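Local coordinates for protein V-type ATP synthase alpha chain (Nanoarchaeum equitans Kin4-M, PDB 5BN3) that serves as subunit A of a V-type ATP synthase, with a P-loop nucleotide-binding domain that holds ADP, at residues N233-A237 and V317-S321; A237-D243 and L276-T280. All coordinates share one frame; numbering follows the deposited sequence.

Contact 1 of 2, residues N233-A237 and V317-S321; sequences NQQIA and VNADS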
# COMPACT_ATOMS: atom_id res chain seq x y z
N ASN A 233 -30.50 -8.72 -9.00
CA ASN A 233 -31.17 -9.46 -7.94
C ASN A 233 -32.69 -9.31 -7.98
O ASN A 233 -33.41 -10.27 -7.71
CB ASN A 233 -30.62 -9.04 -6.57
CG ASN A 233 -29.43 -9.87 -6.13
OD1 ASN A 233 -29.59 -10.93 -5.51
ND2 ASN A 233 -28.23 -9.41 -6.45
N GLN A 234 -33.16 -8.12 -8.33
CA GLN A 234 -34.59 -7.87 -8.47
C GLN A 234 -35.18 -8.64 -9.65
O GLN A 234 -36.31 -9.12 -9.58
CB GLN A 234 -34.88 -6.37 -8.62
CG GLN A 234 -34.74 -5.57 -7.33
CD GLN A 234 -34.98 -4.08 -7.53
OE1 GLN A 234 -35.02 -3.59 -8.66
NE2 GLN A 234 -35.13 -3.36 -6.42
N GLN A 235 -34.41 -8.75 -10.73
CA GLN A 235 -34.82 -9.55 -11.89
C GLN A 235 -34.96 -11.02 -11.51
O GLN A 235 -35.90 -11.69 -11.93
CB GLN A 235 -33.80 -9.41 -13.02
CG GLN A 235 -33.90 -8.10 -13.78
CD GLN A 235 -35.27 -7.87 -14.37
OE1 GLN A 235 -36.06 -7.09 -13.85
NE2 GLN A 235 -35.55 -8.54 -15.48
N ILE A 236 -34.01 -11.52 -10.72
CA ILE A 236 -34.10 -12.88 -10.21
C ILE A 236 -35.32 -13.01 -9.31
O ILE A 236 -36.10 -13.95 -9.45
CB ILE A 236 -32.82 -13.27 -9.45
CG1 ILE A 236 -31.61 -13.26 -10.39
CG2 ILE A 236 -32.98 -14.64 -8.81
CD1 ILE A 236 -30.29 -13.51 -9.70
N ALA A 237 -35.51 -12.06 -8.40
CA ALA A 237 -36.67 -12.07 -7.51
C ALA A 237 -37.99 -12.06 -8.29
O ALA A 237 -38.98 -12.63 -7.84
CB ALA A 237 -36.60 -10.91 -6.55
N VAL A 317 -33.26 -16.85 -1.61
CA VAL A 317 -32.98 -15.65 -0.83
C VAL A 317 -32.01 -14.76 -1.59
O VAL A 317 -30.92 -15.21 -1.97
CB VAL A 317 -32.38 -15.99 0.55
CG1 VAL A 317 -31.83 -14.74 1.20
CG2 VAL A 317 -33.43 -16.62 1.44
N ASN A 318 -32.41 -13.51 -1.82
CA ASN A 318 -31.51 -12.51 -2.39
C ASN A 318 -31.07 -11.55 -1.29
O ASN A 318 -31.90 -10.94 -0.62
CB ASN A 318 -32.20 -11.72 -3.51
CG ASN A 318 -32.72 -12.62 -4.63
OD1 ASN A 318 -33.88 -13.04 -4.61
ND2 ASN A 318 -31.87 -12.90 -5.61
N ALA A 319 -29.76 -11.42 -1.10
CA ALA A 319 -29.23 -10.53 -0.07
C ALA A 319 -28.43 -9.38 -0.68
O ALA A 319 -27.36 -9.60 -1.26
CB ALA A 319 -28.38 -11.30 0.93
N ASP A 320 -28.94 -8.16 -0.52
CA ASP A 320 -28.37 -6.97 -1.14
C ASP A 320 -28.27 -5.86 -0.09
O ASP A 320 -29.28 -5.24 0.24
CB ASP A 320 -29.28 -6.53 -2.29
CG ASP A 320 -28.77 -5.29 -3.01
OD1 ASP A 320 -27.56 -5.00 -2.95
OD2 ASP A 320 -29.60 -4.60 -3.66
N SER A 321 -27.08 -5.61 0.46
CA SER A 321 -25.84 -6.27 0.08
C SER A 321 -25.11 -6.82 1.30
O SER A 321 -25.19 -6.24 2.39
CB SER A 321 -24.94 -5.27 -0.66
OG SER A 321 -23.58 -5.60 -0.51

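Contact 2 of 2, residues A237-D243 and L276-T280; sequences AKWADSD and LMYRT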
# COMPACT_ATOMS: atom_id res chain seq x y z
N ALA A 237 -35.51 -12.06 -8.40
CA ALA A 237 -36.67 -12.07 -7.51
C ALA A 237 -37.99 -12.06 -8.29
O ALA A 237 -38.98 -12.63 -7.84
CB ALA A 237 -36.60 -10.91 -6.55
N LYS A 238 -37.99 -11.41 -9.45
CA LYS A 238 -39.17 -11.33 -10.30
C LYS A 238 -39.51 -12.64 -10.99
O LYS A 238 -40.61 -13.16 -10.86
CB LYS A 238 -38.98 -10.27 -11.40
CG LYS A 238 -39.28 -8.84 -11.01
CD LYS A 238 -39.23 -7.95 -12.25
CE LYS A 238 -38.93 -6.51 -11.90
NZ LYS A 238 -38.70 -5.69 -13.12
N TRP A 239 -38.55 -13.17 -11.75
CA TRP A 239 -38.84 -14.24 -12.70
C TRP A 239 -38.31 -15.63 -12.34
O TRP A 239 -38.50 -16.58 -13.10
CB TRP A 239 -38.32 -13.87 -14.10
CG TRP A 239 -38.73 -12.51 -14.58
CD1 TRP A 239 -37.91 -11.53 -15.08
CD2 TRP A 239 -40.06 -11.97 -14.64
NE1 TRP A 239 -38.64 -10.43 -15.43
CE2 TRP A 239 -39.97 -10.67 -15.17
CE3 TRP A 239 -41.32 -12.46 -14.28
CZ2 TRP A 239 -41.08 -9.85 -15.36
CZ3 TRP A 239 -42.43 -11.66 -14.47
CH2 TRP A 239 -42.30 -10.37 -15.00
N ALA A 240 -37.63 -15.76 -11.20
CA ALA A 240 -37.04 -17.05 -10.84
C ALA A 240 -38.09 -18.15 -10.70
O ALA A 240 -39.19 -17.93 -10.19
CB ALA A 240 -36.24 -16.94 -9.56
N ASP A 241 -37.73 -19.33 -11.19
CA ASP A 241 -38.57 -20.51 -11.03
C ASP A 241 -38.46 -20.95 -9.57
O ASP A 241 -37.53 -21.67 -9.19
CB ASP A 241 -38.10 -21.61 -11.98
CG ASP A 241 -39.10 -22.74 -12.12
OD1 ASP A 241 -40.25 -22.59 -11.65
OD2 ASP A 241 -38.73 -23.78 -12.71
N SER A 242 -39.40 -20.50 -8.75
CA SER A 242 -39.32 -20.71 -7.30
C SER A 242 -40.70 -20.60 -6.66
O SER A 242 -41.56 -19.86 -7.14
CB SER A 242 -38.38 -19.68 -6.68
OG SER A 242 -38.17 -19.93 -5.30
N ASP A 243 -40.91 -21.33 -5.57
CA ASP A 243 -42.16 -21.26 -4.82
C ASP A 243 -42.21 -19.99 -3.98
O ASP A 243 -43.24 -19.30 -3.92
CB ASP A 243 -42.32 -22.48 -3.91
CG ASP A 243 -42.43 -23.78 -4.68
OD1 ASP A 243 -43.18 -23.82 -5.68
OD2 ASP A 243 -41.76 -24.76 -4.28
N LEU A 276 -46.77 -11.45 -8.53
CA LEU A 276 -45.50 -11.80 -7.92
C LEU A 276 -45.45 -11.57 -6.41
O LEU A 276 -44.79 -12.31 -5.68
CB LEU A 276 -44.35 -11.03 -8.58
CG LEU A 276 -44.09 -11.31 -10.06
CD1 LEU A 276 -42.85 -10.57 -10.53
CD2 LEU A 276 -43.94 -12.79 -10.30
N MET A 277 -46.16 -10.54 -5.95
CA MET A 277 -46.11 -10.16 -4.54
C MET A 277 -46.55 -11.28 -3.59
O MET A 277 -46.03 -11.40 -2.49
CB MET A 277 -46.96 -8.91 -4.31
CG MET A 277 -46.52 -8.09 -3.11
SD MET A 277 -44.86 -7.41 -3.33
CE MET A 277 -44.16 -7.76 -1.71
N TYR A 278 -47.48 -12.12 -4.04
CA TYR A 278 -48.04 -13.16 -3.18
C TYR A 278 -47.06 -14.28 -2.82
O TYR A 278 -47.32 -15.06 -1.90
CB TYR A 278 -49.32 -13.74 -3.78
CG TYR A 278 -50.51 -12.80 -3.78
CD1 TYR A 278 -50.58 -11.74 -2.88
CD2 TYR A 278 -51.56 -12.98 -4.67
CE1 TYR A 278 -51.66 -10.89 -2.87
CE2 TYR A 278 -52.65 -12.12 -4.66
CZ TYR A 278 -52.69 -11.08 -3.76
OH TYR A 278 -53.77 -10.23 -3.74
N ARG A 279 -45.95 -14.37 -3.55
CA ARG A 279 -44.91 -15.36 -3.25
C ARG A 279 -43.68 -14.70 -2.65
O ARG A 279 -42.66 -15.35 -2.41
CB ARG A 279 -44.51 -16.13 -4.51
CG ARG A 279 -43.62 -15.33 -5.47
CD ARG A 279 -42.95 -16.23 -6.50
NE ARG A 279 -42.03 -15.48 -7.37
CZ ARG A 279 -41.25 -16.03 -8.29
NH1 ARG A 279 -41.27 -17.34 -8.48
NH2 ARG A 279 -40.45 -15.27 -9.03
N THR A 280 -43.77 -13.39 -2.41
CA THR A 280 -42.60 -12.60 -2.02
C THR A 280 -42.66 -12.11 -0.57
O THR A 280 -43.70 -11.67 -0.09
CB THR A 280 -42.44 -11.40 -2.97
OG1 THR A 280 -42.41 -11.86 -4.32
CG2 THR A 280 -41.16 -10.64 -2.66
O HOH W 1 -41.50 -12.81 -6.86

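Contact 1 of 2, residues N233-A237 and V317-S321
Asn318 and Asn233 meet amide to amide, their side chains passing alongside one another and pointing opposite ways, with planes 88° apart. ND2 of Asn318 gives a hydrogen to OD1 of Asn233 at 3.0 Å, with an N-H...O angle of 151°; the donor stands somewhat out of the carbonyl plane it approaches. Carbon atoms pack against this bond. CB of Asn318 lies 3.4 Å from OD1 of Asn233, and CG2 of Ile236 comes within 3.8 Å of ND2 of Asn318. On the other branch of the same amide, OD1 of Asn318 faces the methyl CB of Ala237 at 4.0 Å; this buried oxygen has no hydrogen-bond partner in the model. CG of Asn318 is anti to its own carbonyl carbon (chi1 -57°), which carries the amide across to the helix.

The two segments belong to the P-loop fold of the nucleotide-binding domain. Helix 229-239 follows the phosphate-binding loop, and its segment 233-237 runs nearly antiparallel to 317-320, the two short axes 9.2 Å apart at closest approach. Strand 314-320 pairs in parallel with strands 244-250 and 370-379, so it lies inside the central sheet, and the helix packs on one face of it.

Further out, ND2 of Asn233 donates to the backbone oxygen of Lys229, a residue of the ADP pocket one turn earlier on the same helix; with both ends of the amide bonded, its rotation is probably fixed. Two residues along the strand, Asp320 OD2 is hydrogen-bonded to the hydroxyl of Thr230, another pocket residue. The side chain of Asn233 itself remains about 8 Å from the bound ADP.

Contact 2 of 2, residues A237-D243 and L276-T280
The guanidinium of Arg279 is gripped by backbone oxygens of the last turn of helix 229-239 and of the turn that follows, an arginine head group collecting carbonyls within the P-loop nucleotide-binding domain. NH1 bonds to Ala240 O at 2.8 Å, nearly in line with the C=O and in the guanidinium plane, and to Ser242 O at 2.9 Å. NH2 reaches Ala237 O at 3.2 Å from above the carbonyl plane, adds a weak bond to Ala240 O, and sits close to Lys238 O. Carbonyls at the helix end would probably favour the positive charge. Although CG of Arg279 sits between the backbone N and the carbonyl carbon (chi1 75°), the chain beyond is extended and delivers the head group to the turn.

Leu276, in the 3-10 segment 276-279, packs beside this cluster: its CD1 lies 4.0 Å from CB of Lys238 and 4.1 Å from CZ3 of Trp239, whose indole NE1 is hydrogen-bonded to Ser499. The third nitrogen of the guanidinium is served by a water, which accepts from Arg279 NE at 2.8 Å while donating to Ala237 O and to Thr280 OG1.

Both contacts use helix 229-239 of the nucleotide-binding domain, and their centres are about 11 Å apart. Contact 1 sets the body of the helix against strand 314-320 of the central sheet, while contact 2 ties its C-terminal end, and the turn leading to strand 244-250, to the residues just before strand 280-285. Ala237 belongs to both. Along the chain, 276-280 falls between the helix and 317-321, so contact 2 closes a shorter loop within the longer one of contact 1. One helix whose start contributes to the ADP pocket is thereby joined to a central strand by its body and to the connection entering strand 280-285 by its end, an example of how a P-loop domain fixes the helix that follows its P-loop.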